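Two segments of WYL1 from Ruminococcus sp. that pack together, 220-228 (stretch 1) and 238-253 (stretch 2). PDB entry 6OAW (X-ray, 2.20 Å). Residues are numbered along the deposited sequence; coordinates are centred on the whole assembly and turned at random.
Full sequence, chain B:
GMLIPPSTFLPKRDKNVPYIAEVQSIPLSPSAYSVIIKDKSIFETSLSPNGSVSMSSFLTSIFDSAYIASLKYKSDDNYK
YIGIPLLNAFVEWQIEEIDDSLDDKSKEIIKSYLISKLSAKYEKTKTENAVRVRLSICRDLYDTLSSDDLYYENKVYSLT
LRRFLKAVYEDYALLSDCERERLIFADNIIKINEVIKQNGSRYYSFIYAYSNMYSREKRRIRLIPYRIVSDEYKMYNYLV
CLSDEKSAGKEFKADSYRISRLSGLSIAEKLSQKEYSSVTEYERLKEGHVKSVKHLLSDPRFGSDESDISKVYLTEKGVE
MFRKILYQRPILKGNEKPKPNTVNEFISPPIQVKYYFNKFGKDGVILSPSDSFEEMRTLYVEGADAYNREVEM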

# COMPACT_ATOMS: atom_id res chain seq x y z
N ARG B 220 22.79 -23.52 -13.00
CA ARG B 220 23.50 -22.52 -13.84
C ARG B 220 22.88 -22.55 -15.24
O ARG B 220 23.05 -23.56 -15.94
CB ARG B 220 25.01 -22.81 -13.89
CG ARG B 220 25.81 -21.80 -14.72
CD ARG B 220 27.16 -21.41 -14.13
NE ARG B 220 28.29 -21.37 -15.06
CZ ARG B 220 29.08 -20.32 -15.31
NH1 ARG B 220 28.89 -19.16 -14.69
NH2 ARG B 220 30.09 -20.44 -16.15
N ILE B 221 22.19 -21.47 -15.61
CA ILE B 221 21.47 -21.30 -16.91
C ILE B 221 22.04 -20.08 -17.63
O ILE B 221 22.84 -19.33 -17.02
CB ILE B 221 19.95 -21.20 -16.69
CG1 ILE B 221 19.55 -19.93 -15.93
CG2 ILE B 221 19.43 -22.44 -16.00
CD1 ILE B 221 18.05 -19.69 -15.90
N ARG B 222 21.64 -19.90 -18.89
CA ARG B 222 22.01 -18.73 -19.73
C ARG B 222 20.76 -17.89 -19.94
O ARG B 222 19.70 -18.46 -20.29
CB ARG B 222 22.64 -19.21 -21.04
CG ARG B 222 23.97 -19.93 -20.83
CD ARG B 222 24.65 -20.27 -22.13
NE ARG B 222 23.92 -21.34 -22.79
CZ ARG B 222 23.92 -21.56 -24.10
NH1 ARG B 222 24.59 -20.78 -24.93
NH2 ARG B 222 23.22 -22.57 -24.59
N LEU B 223 20.86 -16.58 -19.66
CA LEU B 223 19.76 -15.60 -19.82
C LEU B 223 20.17 -14.56 -20.85
O LEU B 223 21.31 -14.10 -20.81
CB LEU B 223 19.51 -14.89 -18.50
CG LEU B 223 19.13 -15.78 -17.32
CD1 LEU B 223 18.99 -14.93 -16.07
CD2 LEU B 223 17.84 -16.53 -17.61
N ILE B 224 19.22 -14.18 -21.71
CA ILE B 224 19.27 -12.95 -22.54
C ILE B 224 18.20 -12.02 -21.99
O ILE B 224 17.02 -12.20 -22.29
CB ILE B 224 19.06 -13.27 -24.04
CG1 ILE B 224 19.99 -14.39 -24.53
CG2 ILE B 224 19.24 -11.99 -24.85
CD1 ILE B 224 19.68 -14.88 -25.93
N PRO B 225 18.56 -11.09 -21.08
CA PRO B 225 17.57 -10.23 -20.43
C PRO B 225 16.78 -9.39 -21.43
O PRO B 225 17.36 -8.99 -22.41
CB PRO B 225 18.42 -9.29 -19.55
CG PRO B 225 19.71 -10.04 -19.35
CD PRO B 225 19.93 -10.79 -20.65
N TYR B 226 15.51 -9.14 -21.17
CA TYR B 226 14.67 -8.23 -21.98
C TYR B 226 14.23 -7.02 -21.14
O TYR B 226 14.57 -5.89 -21.46
CB TYR B 226 13.48 -8.98 -22.59
CG TYR B 226 12.74 -8.12 -23.58
CD1 TYR B 226 13.14 -8.02 -24.90
CD2 TYR B 226 11.70 -7.33 -23.14
CE1 TYR B 226 12.49 -7.17 -25.78
CE2 TYR B 226 11.03 -6.48 -24.01
CZ TYR B 226 11.43 -6.40 -25.33
OH TYR B 226 10.74 -5.58 -26.16
N ARG B 227 13.48 -7.26 -20.06
CA ARG B 227 13.03 -6.16 -19.18
C ARG B 227 12.63 -6.74 -17.83
O ARG B 227 12.09 -7.87 -17.80
CB ARG B 227 11.87 -5.39 -19.82
CG ARG B 227 11.56 -4.06 -19.14
CD ARG B 227 10.25 -3.44 -19.62
NE ARG B 227 10.29 -3.13 -21.04
CZ ARG B 227 9.22 -3.03 -21.85
NH1 ARG B 227 7.99 -3.19 -21.38
NH2 ARG B 227 9.39 -2.76 -23.12
N ILE B 228 12.89 -5.99 -16.76
CA ILE B 228 12.40 -6.28 -15.38
C ILE B 228 11.01 -5.65 -15.27
O ILE B 228 10.87 -4.49 -15.66
CB ILE B 228 13.38 -5.76 -14.32
CG1 ILE B 228 14.76 -6.41 -14.47
CG2 ILE B 228 12.84 -5.97 -12.92
CD1 ILE B 228 15.74 -5.97 -13.40
N TYR B 238 9.92 -9.52 -11.80
CA TYR B 238 10.27 -10.62 -12.73
C TYR B 238 11.27 -10.08 -13.76
O TYR B 238 11.09 -8.97 -14.28
CB TYR B 238 9.02 -11.15 -13.42
CG TYR B 238 8.00 -11.78 -12.50
CD1 TYR B 238 7.10 -10.97 -11.83
CD2 TYR B 238 7.96 -13.15 -12.27
CE1 TYR B 238 6.16 -11.51 -10.97
CE2 TYR B 238 7.00 -13.70 -11.43
CZ TYR B 238 6.11 -12.88 -10.75
OH TYR B 238 5.14 -13.33 -9.90
N LEU B 239 12.29 -10.85 -14.09
CA LEU B 239 13.09 -10.64 -15.32
C LEU B 239 12.41 -11.38 -16.47
O LEU B 239 12.43 -12.62 -16.47
CB LEU B 239 14.52 -11.15 -15.14
CG LEU B 239 15.36 -11.08 -16.41
CD1 LEU B 239 15.41 -9.66 -16.95
CD2 LEU B 239 16.77 -11.58 -16.14
N VAL B 240 11.79 -10.65 -17.39
CA VAL B 240 11.34 -11.23 -18.68
C VAL B 240 12.55 -11.32 -19.59
O VAL B 240 13.29 -10.34 -19.69
CB VAL B 240 10.18 -10.44 -19.31
CG1 VAL B 240 9.76 -11.06 -20.63
CG2 VAL B 240 8.98 -10.36 -18.37
N CYS B 241 12.80 -12.48 -20.17
CA CYS B 241 14.08 -12.77 -20.87
C CYS B 241 13.92 -13.95 -21.83
O CYS B 241 12.85 -14.55 -21.84
CB CYS B 241 15.16 -13.10 -19.85
SG CYS B 241 14.75 -14.56 -18.87
N LEU B 242 14.97 -14.28 -22.58
CA LEU B 242 15.11 -15.63 -23.18
C LEU B 242 16.03 -16.45 -22.27
O LEU B 242 16.99 -15.85 -21.75
CB LEU B 242 15.68 -15.56 -24.60
CG LEU B 242 15.03 -14.52 -25.52
CD1 LEU B 242 15.47 -14.75 -26.96
CD2 LEU B 242 13.51 -14.55 -25.42
N SER B 243 15.70 -17.73 -22.08
CA SER B 243 16.48 -18.66 -21.23
C SER B 243 16.63 -20.02 -21.92
O SER B 243 15.76 -20.37 -22.74
CB SER B 243 15.82 -18.80 -19.91
OG SER B 243 16.40 -19.87 -19.18
N ASP B 244 17.72 -20.73 -21.61
CA ASP B 244 18.02 -22.07 -22.16
C ASP B 244 17.66 -23.14 -21.12
O ASP B 244 18.02 -24.29 -21.31
CB ASP B 244 19.49 -22.14 -22.59
CG ASP B 244 20.46 -22.28 -21.43
OD1 ASP B 244 20.00 -22.18 -20.27
OD2 ASP B 244 21.66 -22.52 -21.68
N GLU B 245 16.95 -22.78 -20.05
CA GLU B 245 16.65 -23.72 -18.94
C GLU B 245 15.71 -24.81 -19.45
O GLU B 245 16.00 -25.99 -19.18
CB GLU B 245 16.06 -23.00 -17.73
CG GLU B 245 15.98 -23.90 -16.51
CD GLU B 245 15.44 -23.23 -15.25
OE1 GLU B 245 15.13 -22.03 -15.31
OE2 GLU B 245 15.35 -23.94 -14.22
N LYS B 246 14.64 -24.44 -20.14
CA LYS B 246 13.48 -25.34 -20.43
C LYS B 246 13.91 -26.47 -21.39
O LYS B 246 13.33 -27.57 -21.31
CB LYS B 246 12.30 -24.52 -20.97
N SER B 247 14.90 -26.22 -22.25
CA SER B 247 15.47 -27.20 -23.21
C SER B 247 16.78 -27.76 -22.64
O SER B 247 17.45 -28.52 -23.34
CB SER B 247 15.68 -26.57 -24.55
OG SER B 247 16.63 -25.54 -24.41
N ALA B 248 17.14 -27.37 -21.42
CA ALA B 248 18.34 -27.86 -20.69
C ALA B 248 19.60 -27.57 -21.52
O ALA B 248 20.33 -28.52 -21.83
CB ALA B 248 18.21 -29.34 -20.41
N GLY B 249 19.83 -26.30 -21.87
CA GLY B 249 21.06 -25.84 -22.56
C GLY B 249 20.93 -25.80 -24.07
O GLY B 249 21.72 -25.07 -24.69
N LYS B 250 19.97 -26.53 -24.65
CA LYS B 250 19.90 -26.77 -26.12
C LYS B 250 19.53 -25.47 -26.87
O LYS B 250 20.16 -25.24 -27.91
CB LYS B 250 18.95 -27.93 -26.44
N GLU B 251 18.57 -24.66 -26.40
CA GLU B 251 18.08 -23.47 -27.16
C GLU B 251 17.39 -22.47 -26.24
O GLU B 251 16.92 -22.85 -25.14
CB GLU B 251 17.10 -23.86 -28.28
CG GLU B 251 15.78 -24.43 -27.76
CD GLU B 251 14.76 -24.83 -28.82
OE1 GLU B 251 15.01 -24.57 -30.00
OE2 GLU B 251 13.71 -25.38 -28.45
N PHE B 252 17.31 -21.23 -26.70
CA PHE B 252 16.77 -20.07 -25.96
C PHE B 252 15.27 -19.95 -26.21
O PHE B 252 14.90 -19.93 -27.38
CB PHE B 252 17.55 -18.81 -26.35
CG PHE B 252 18.91 -18.77 -25.71
CD1 PHE B 252 19.06 -18.33 -24.40
CD2 PHE B 252 20.03 -19.24 -26.38
CE1 PHE B 252 20.31 -18.33 -23.80
CE2 PHE B 252 21.28 -19.23 -25.78
CZ PHE B 252 21.41 -18.78 -24.49
N LYS B 253 14.47 -19.85 -25.13
CA LYS B 253 13.00 -19.60 -25.18
C LYS B 253 12.65 -18.49 -24.18
O LYS B 253 13.28 -18.40 -23.10
CB LYS B 253 12.20 -20.87 -24.86

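Stretch 1 is a strand that pairs antiparallel with strand 238-243, and the loop that follows folds back onto it. The contact between the two stretches, which buries 880 Å² counting both sides, is fullest around Arg222, Ile224 and Leu239. Arg222 is the most heavily covered residue. It sits where the second strand, 238-243, gives way to a loop, and it binds Asp244 through both backbone and side chain. The amide Arg222 N donates to Asp244 OD1 (3.1 Å, nearly linear), while the carbonyl Arg222 O accepts from Asp244 N at 3.3 Å. The side chain then turns back on the same carboxylate: Arg222 NE lies 2.8 Å from Asp244 OD2 in a salt bridge, and Arg222 NH2 adds a weak bond to that oxygen at 3.3 Å. One aspartate thus takes a backbone NH on one oxygen and a guanidinium on the other, a division that suits its short, two-headed side chain, held here with chi1 in p.

The guanidinium reaches further: Arg222 NH2 makes a weak hydrogen bond with Gly249 O at 2.9 Å. Gly249 belongs to the type I' turn from Ser247 to Lys250, and its phi of 94° is one that glycine adopts readily. Arginine suits this place because its planar head can use its edge for polar partners while a face remains free for an aromatic ring. Asp244 OD2 and Gly249 O lie near the guanidinium plane, and Phe252 CE2 lies over one face. Arg222 CB also comes within 3.7 Å of Phe252 CZ.

Phe252 links this polar cluster to Ile224, whose CD1 sits over the ring face, 4.0 Å from the Phe252 centroid and 18° off the normal, in a CH-pi contact. The extended side chain of Ile224, m at chi1 and t at chi2, carries the methyl there, while Ile224 CB packs 4.1 Å from Leu242 CB. A branched aliphatic residue suits this buried position beside a ring. The backbone of Ile224 forms the regular part of the ladder: Ile224 N donates to Leu242 O at 2.8 Å, and Leu242 N returns a bond to Ile224 O at 2.9 Å.

On the other face of the sheet lie Leu223, Pro225, Ile228, Leu239, Cys241 and Ser243. Leu239 gathers three of them: Leu239 CD2 is 4.0 Å from Leu223 CD1, and Leu239 CD1 is 4.0 Å from Pro225 CB and 4.1 Å from Ile228 CG1. A flexible leucine with two methyls can reach partners along the strand. Pro225 has no amide hydrogen to donate, but it occupies a non-hydrogen-bonded pair with Cys241, so the ladder loses no bond there.

Beyond Pro225 a beta bulge shifts the register by one. Val240 O accepts from both Tyr226 N (2.9 Å) and Arg227 N (3.1 Å), and Val240 N donates to Arg227 O at 2.8 Å, so pairing resumes with the extra residue accommodated.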